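Long-range contacts in UPF0255 protein frsA (Vibrio vulnificus, PDB 4I4C), which probably hydrolyses carboxylic esters, as a serine esterase of the FrsA family in the alpha/beta-hydrolase clan: residues V279-L284 against L343-L349; I358-S362 against N374-A378. One frame throughout, in Å; residues are numbered along the deposited sequence.

Interaction 1: V279-L284 against L343-L349; sequences VRLSFL and LKVQGFL
The end of a helix, residues 279-284, packs against a loop, residues 343-349. The loop makes a type I turn from Lys-344 to Gly-347. Residues 343-346 are helical in phi/psi; Gly-347 N bonds to Lys-344 O (3.0 Å) and Phe-348 N to Leu-343 O (2.9 Å), a Schellman motif with Gly-347 at positive phi. This turn presents Gln-346 and Phe-348 to the helix end. The closest CA atoms are those of Arg-280 and Phe-348, 7.4 Å apart. Arg-280 NE donates to Gln-346 OE1 (3.1 Å), and Arg-280 NH1 adds a weak bond to Gln-346 OE1 (3.4 Å). Arg-280 NH2 is taken by a salt bridge to Asp-243 and a bond to Ser-245. Gln-346 NE2 binds the carbonyl of Ala-340. Arg-280 CG lies over the Phe-348 ring, 4.2 Å from its centroid, as a CH-pi contact. Phe-283 (chi1 m) sets CB 3.8 Å from Phe-348 CD1, with the two rings oblique. Val-279 CB meets Leu-343 CD1 at 3.6 Å. Helix 273-284 rests on strands 266-271 and 291-295, while Leu-349 reaches helix 371-379.

Interaction 2: I358-S362 against N374-A378; sequences ILAMS and NQMVA
Strand 358-362 runs antiparallel to helix segment 374-378. Their axes make 176° and approach to 7.9 Å. Ile-358 CA lies 6.3 Å from Ala-378 CA, and Ala-360 CA 5.3 Å from Asn-374 CA. Ile-358, Ala-360 and Ser-362 point toward the helix. Ile-358 (chi1 m, chi2 t) puts CG2 3.6 Å from Val-377 CG1, with Val-377 in the t rotamer. Leu-359 points away, onto helix 394-413. Ala-360 CB sits 4.1 Å from Val-377 CG1 and 3.6 Å from Asn-374 OD1. Met-361 also points away, but a water joins its O (2.7 Å) to Asn-374 OD1 (2.5 Å). Ser-362 (chi1 p) has OG 3.2 Å from Asn-374 ND2 (Asn-374 chi1 m), at an angle too poor for a hydrogen bond. A second water links Ser-362 OG (2.8 Å) with Asn-374 ND2 (3.1 Å). Ser-369 bonds both side chains, through its O to Ser-362 and its OG to Asn-374. The pair opens a beta-alpha-beta crossover from strand 358-363 through helix 371-379 to strand 385-389, as in alpha/beta-hydrolases.

The two contacts are neighbours on one flank of the central sheet, with centres about 12 Å apart. Interaction 2 is core: every touching residue is buried, and it joins a sheet strand to its crossover helix. Interaction 1 is only partly buried and joins another helix to a loop. Its polar part is a direct side-chain bond with an arginine. In interaction 2, water bridges the polar groups instead. Met-376 SD packs on Lys-344 CE (3.7 Å) and on Leu-349 CD1 (3.9 Å), so the loop of interaction 1 borders helix 371-379. Ser-282 CB also touches Ile-358 CD1 (4.1 Å), bringing helix 273-284 against the strand.

Interaction 1: V279-L284 against L343-L349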
loop_
_atom_site.group_PDB
_atom_site.type_symbol
_atom_site.label_atom_id
_atom_site.label_comp_id
_atom_site.label_asym_id
_atom_site.label_seq_id
_atom_site.Cartn_x
_atom_site.Cartn_y
_atom_site.Cartn_z
ATOM N N VAL A 279 11.470 8.098 4.228
ATOM C CA VAL A 279 12.517 9.093 3.974
ATOM C C VAL A 279 12.512 10.080 5.118
ATOM O O VAL A 279 13.554 10.387 5.690
ATOM C CB VAL A 279 12.261 9.912 2.703
ATOM C CG1 VAL A 279 13.310 10.985 2.589
ATOM C CG2 VAL A 279 12.275 9.046 1.471
ATOM N N ARG A 280 11.338 10.570 5.442
ATOM C CA ARG A 280 11.117 11.395 6.589
ATOM C C ARG A 280 11.760 10.842 7.827
ATOM O O ARG A 280 12.501 11.487 8.505
ATOM C CB ARG A 280 9.647 11.531 6.838
ATOM C CG ARG A 280 9.222 12.900 7.080
ATOM C CD ARG A 280 7.922 12.958 7.702
ATOM N NE ARG A 280 7.592 14.340 7.964
ATOM C CZ ARG A 280 7.371 14.786 9.176
ATOM N NH1 ARG A 280 7.106 16.029 9.409
ATOM N NH2 ARG A 280 7.433 13.955 10.152
ATOM N N LEU A 281 11.479 9.599 8.079
ATOM C CA LEU A 281 12.050 8.899 9.224
ATOM C C LEU A 281 13.581 8.749 9.139
ATOM O O LEU A 281 14.266 8.701 10.169
ATOM C CB LEU A 281 11.373 7.533 9.395
ATOM C CG LEU A 281 11.855 6.666 10.555
ATOM C CD1 LEU A 281 11.800 7.434 11.866
ATOM C CD2 LEU A 281 11.015 5.398 10.646
ATOM N N SER A 282 14.114 8.685 7.920
ATOM C CA SER A 282 15.533 8.435 7.729
ATOM C C SER A 282 16.322 9.709 7.975
ATOM O O SER A 282 17.545 9.672 8.123
ATOM C CB SER A 282 15.812 7.906 6.323
ATOM O OG SER A 282 15.321 6.580 6.166
ATOM N N PHE A 283 15.615 10.835 8.010
ATOM C CA PHE A 283 16.220 12.106 8.396
ATOM C C PHE A 283 16.043 12.331 9.890
ATOM O O PHE A 283 16.906 12.917 10.544
ATOM C CB PHE A 283 15.590 13.256 7.630
ATOM C CG PHE A 283 16.124 13.426 6.233
ATOM C CD1 PHE A 283 15.548 12.757 5.168
ATOM C CD2 PHE A 283 17.190 14.280 5.984
ATOM C CE1 PHE A 283 16.025 12.925 3.887
ATOM C CE2 PHE A 283 17.674 14.449 4.705
ATOM C CZ PHE A 283 17.089 13.772 3.653
ATOM N N LEU A 284 14.925 11.856 10.432
ATOM C CA LEU A 284 14.630 12.061 11.846
ATOM C C LEU A 284 15.462 11.167 12.769
ATOM O O LEU A 284 15.898 11.597 13.838
ATOM C CB LEU A 284 13.133 11.883 12.117
ATOM C CG LEU A 284 12.205 12.950 11.522
ATOM C CD1 LEU A 284 10.753 12.483 11.530
ATOM C CD2 LEU A 284 12.326 14.245 12.282
ATOM N N LEU A 343 8.174 16.571 0.688
ATOM C CA LEU A 343 9.297 16.531 1.616
ATOM C C LEU A 343 10.274 17.676 1.346
ATOM O O LEU A 343 11.151 17.955 2.155
ATOM C CB LEU A 343 10.026 15.188 1.531
ATOM C CG LEU A 343 9.311 13.945 2.062
ATOM C CD1 LEU A 343 10.186 12.708 1.849
ATOM C CD2 LEU A 343 8.970 14.106 3.525
ATOM N N LYS A 344 10.114 18.316 0.195
ATOM C CA LYS A 344 10.827 19.539 -0.123
ATOM C C LYS A 344 10.119 20.711 0.562
ATOM O O LYS A 344 10.761 21.534 1.218
ATOM C CB LYS A 344 10.867 19.754 -1.640
ATOM C CG LYS A 344 11.816 20.840 -2.106
ATOM C CD LYS A 344 11.477 21.267 -3.522
ATOM C CE LYS A 344 12.728 21.365 -4.377
ATOM N NZ LYS A 344 13.691 22.349 -3.830
ATOM N N VAL A 345 8.796 20.775 0.420
ATOM C CA VAL A 345 8.000 21.797 1.093
ATOM C C VAL A 345 8.142 21.742 2.624
ATOM O O VAL A 345 8.094 22.773 3.309
ATOM C CB VAL A 345 6.533 21.751 0.642
ATOM C CG1 VAL A 345 5.684 22.750 1.426
ATOM C CG2 VAL A 345 6.460 22.040 -0.848
ATOM N N GLN A 346 8.379 20.547 3.151
ATOM C CA GLN A 346 8.590 20.381 4.586
ATOM C C GLN A 346 10.025 20.700 5.051
ATOM O O GLN A 346 10.269 20.855 6.245
ATOM C CB GLN A 346 8.180 18.979 5.023
ATOM C CG GLN A 346 6.736 18.651 4.712
ATOM C CD GLN A 346 6.328 17.313 5.277
ATOM O OE1 GLN A 346 7.017 16.769 6.135
ATOM N NE2 GLN A 346 5.210 16.769 4.799
ATOM N N GLY A 347 10.958 20.792 4.108
ATOM C CA GLY A 347 12.314 21.260 4.386
ATOM C C GLY A 347 13.378 20.180 4.497
ATOM O O GLY A 347 14.529 20.448 4.863
ATOM N N PHE A 348 13.004 18.951 4.161
ATOM C CA PHE A 348 13.899 17.811 4.320
ATOM C C PHE A 348 14.869 17.633 3.161
ATOM O O PHE A 348 15.763 16.784 3.215
ATOM C CB PHE A 348 13.082 16.522 4.491
ATOM C CG PHE A 348 12.397 16.410 5.821
ATOM C CD1 PHE A 348 13.099 15.978 6.938
ATOM C CD2 PHE A 348 11.063 16.737 5.957
ATOM C CE1 PHE A 348 12.474 15.872 8.167
ATOM C CE2 PHE A 348 10.435 16.635 7.180
ATOM C CZ PHE A 348 11.144 16.200 8.288
ATOM N N LEU A 349 14.684 18.408 2.101
ATOM C CA LEU A 349 15.444 18.172 0.875
ATOM C C LEU A 349 16.169 19.424 0.382
ATOM O O LEU A 349 16.218 19.689 -0.823
ATOM C CB LEU A 349 14.528 17.623 -0.222
ATOM C CG LEU A 349 13.908 16.252 0.062
ATOM C CD1 LEU A 349 12.997 15.855 -1.086
ATOM C CD2 LEU A 349 14.996 15.188 0.296
#

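Interaction 2: I358-S362 against N374-A378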
loop_
_atom_site.group_PDB
_atom_site.type_symbol
_atom_site.label_atom_id
_atom_site.label_comp_id
_atom_site.label_asym_id
_atom_site.label_seq_id
_atom_site.Cartn_x
_atom_site.Cartn_y
_atom_site.Cartn_z
ATOM N N ILE A 358 20.033 5.867 1.395
ATOM C CA ILE A 358 18.718 5.659 0.812
ATOM C C ILE A 358 18.854 5.310 -0.664
ATOM O O ILE A 358 19.491 6.041 -1.426
ATOM C CB ILE A 358 17.845 6.931 0.916
ATOM C CG1 ILE A 358 17.717 7.380 2.371
ATOM C CG2 ILE A 358 16.468 6.702 0.274
ATOM C CD1 ILE A 358 17.147 8.764 2.531
ATOM N N LEU A 359 18.265 4.189 -1.057
ATOM C CA LEU A 359 18.130 3.850 -2.464
ATOM C C LEU A 359 16.719 4.228 -2.875
ATOM O O LEU A 359 15.752 3.752 -2.287
ATOM C CB LEU A 359 18.351 2.354 -2.678
ATOM C CG LEU A 359 17.945 1.800 -4.043
ATOM C CD1 LEU A 359 18.850 2.350 -5.121
ATOM C CD2 LEU A 359 17.951 0.266 -4.049
ATOM N N ALA A 360 16.609 5.078 -3.887
ATOM C CA ALA A 360 15.336 5.655 -4.276
ATOM C C ALA A 360 15.061 5.360 -5.743
ATOM O O ALA A 360 15.756 5.852 -6.634
ATOM C CB ALA A 360 15.333 7.156 -4.008
ATOM N N MET A 361 14.045 4.539 -5.990
ATOM C CA MET A 361 13.761 4.072 -7.326
ATOM C C MET A 361 12.327 4.367 -7.700
ATOM O O MET A 361 11.451 4.483 -6.839
ATOM C CB MET A 361 13.975 2.557 -7.401
ATOM C CG MET A 361 15.327 2.102 -6.852
ATOM S SD MET A 361 15.508 0.313 -6.735
ATOM C CE MET A 361 14.455 -0.073 -5.351
ATOM N N SER A 362 12.104 4.471 -8.998
ATOM C CA SER A 362 10.768 4.421 -9.557
ATOM C C SER A 362 10.913 3.941 -10.986
ATOM O O SER A 362 12.016 3.969 -11.543
ATOM C CB SER A 362 10.095 5.793 -9.509
ATOM O OG SER A 362 10.640 6.652 -10.496
ATOM N N ASN A 374 13.316 11.283 -6.998
ATOM C CA ASN A 374 14.295 10.343 -6.469
ATOM C C ASN A 374 15.741 10.851 -6.467
ATOM O O ASN A 374 16.519 10.520 -5.575
ATOM C CB ASN A 374 14.151 9.006 -7.193
ATOM C CG ASN A 374 12.806 8.374 -6.922
ATOM O OD1 ASN A 374 12.426 8.197 -5.763
ATOM N ND2 ASN A 374 12.051 8.093 -7.973
ATOM N N GLN A 375 16.083 11.665 -7.459
ATOM C CA GLN A 375 17.374 12.344 -7.477
ATOM C C GLN A 375 17.579 13.271 -6.285
ATOM O O GLN A 375 18.668 13.315 -5.711
ATOM C CB GLN A 375 17.535 13.140 -8.768
ATOM C CG GLN A 375 18.260 12.382 -9.848
ATOM C CD GLN A 375 18.332 13.171 -11.129
ATOM O OE1 GLN A 375 17.351 13.800 -11.551
ATOM N NE2 GLN A 375 19.497 13.157 -11.756
ATOM N N MET A 376 16.537 14.014 -5.924
ATOM C CA MET A 376 16.573 14.876 -4.745
ATOM C C MET A 376 16.902 14.085 -3.492
ATOM O O MET A 376 17.833 14.410 -2.752
ATOM C CB MET A 376 15.225 15.547 -4.547
ATOM C CG MET A 376 15.135 16.932 -5.102
ATOM S SD MET A 376 13.866 17.872 -4.250
ATOM C CE MET A 376 12.400 17.195 -4.999
ATOM N N VAL A 377 16.110 13.047 -3.252
ATOM C CA VAL A 377 16.309 12.199 -2.088
ATOM C C VAL A 377 17.736 11.645 -2.068
ATOM O O VAL A 377 18.404 11.667 -1.034
ATOM C CB VAL A 377 15.273 11.043 -2.053
ATOM C CG1 VAL A 377 15.652 10.008 -1.012
ATOM C CG2 VAL A 377 13.875 11.594 -1.783
ATOM N N ALA A 378 18.216 11.185 -3.222
ATOM C CA ALA A 378 19.462 10.444 -3.258
ATOM C C ALA A 378 20.634 11.342 -2.929
ATOM O O ALA A 378 21.598 10.907 -2.297
ATOM C CB ALA A 378 19.665 9.785 -4.606
HETATM O O HOH W 1 10.870 6.366 -5.033
HETATM O O HOH W 2 13.347 7.396 -10.658
#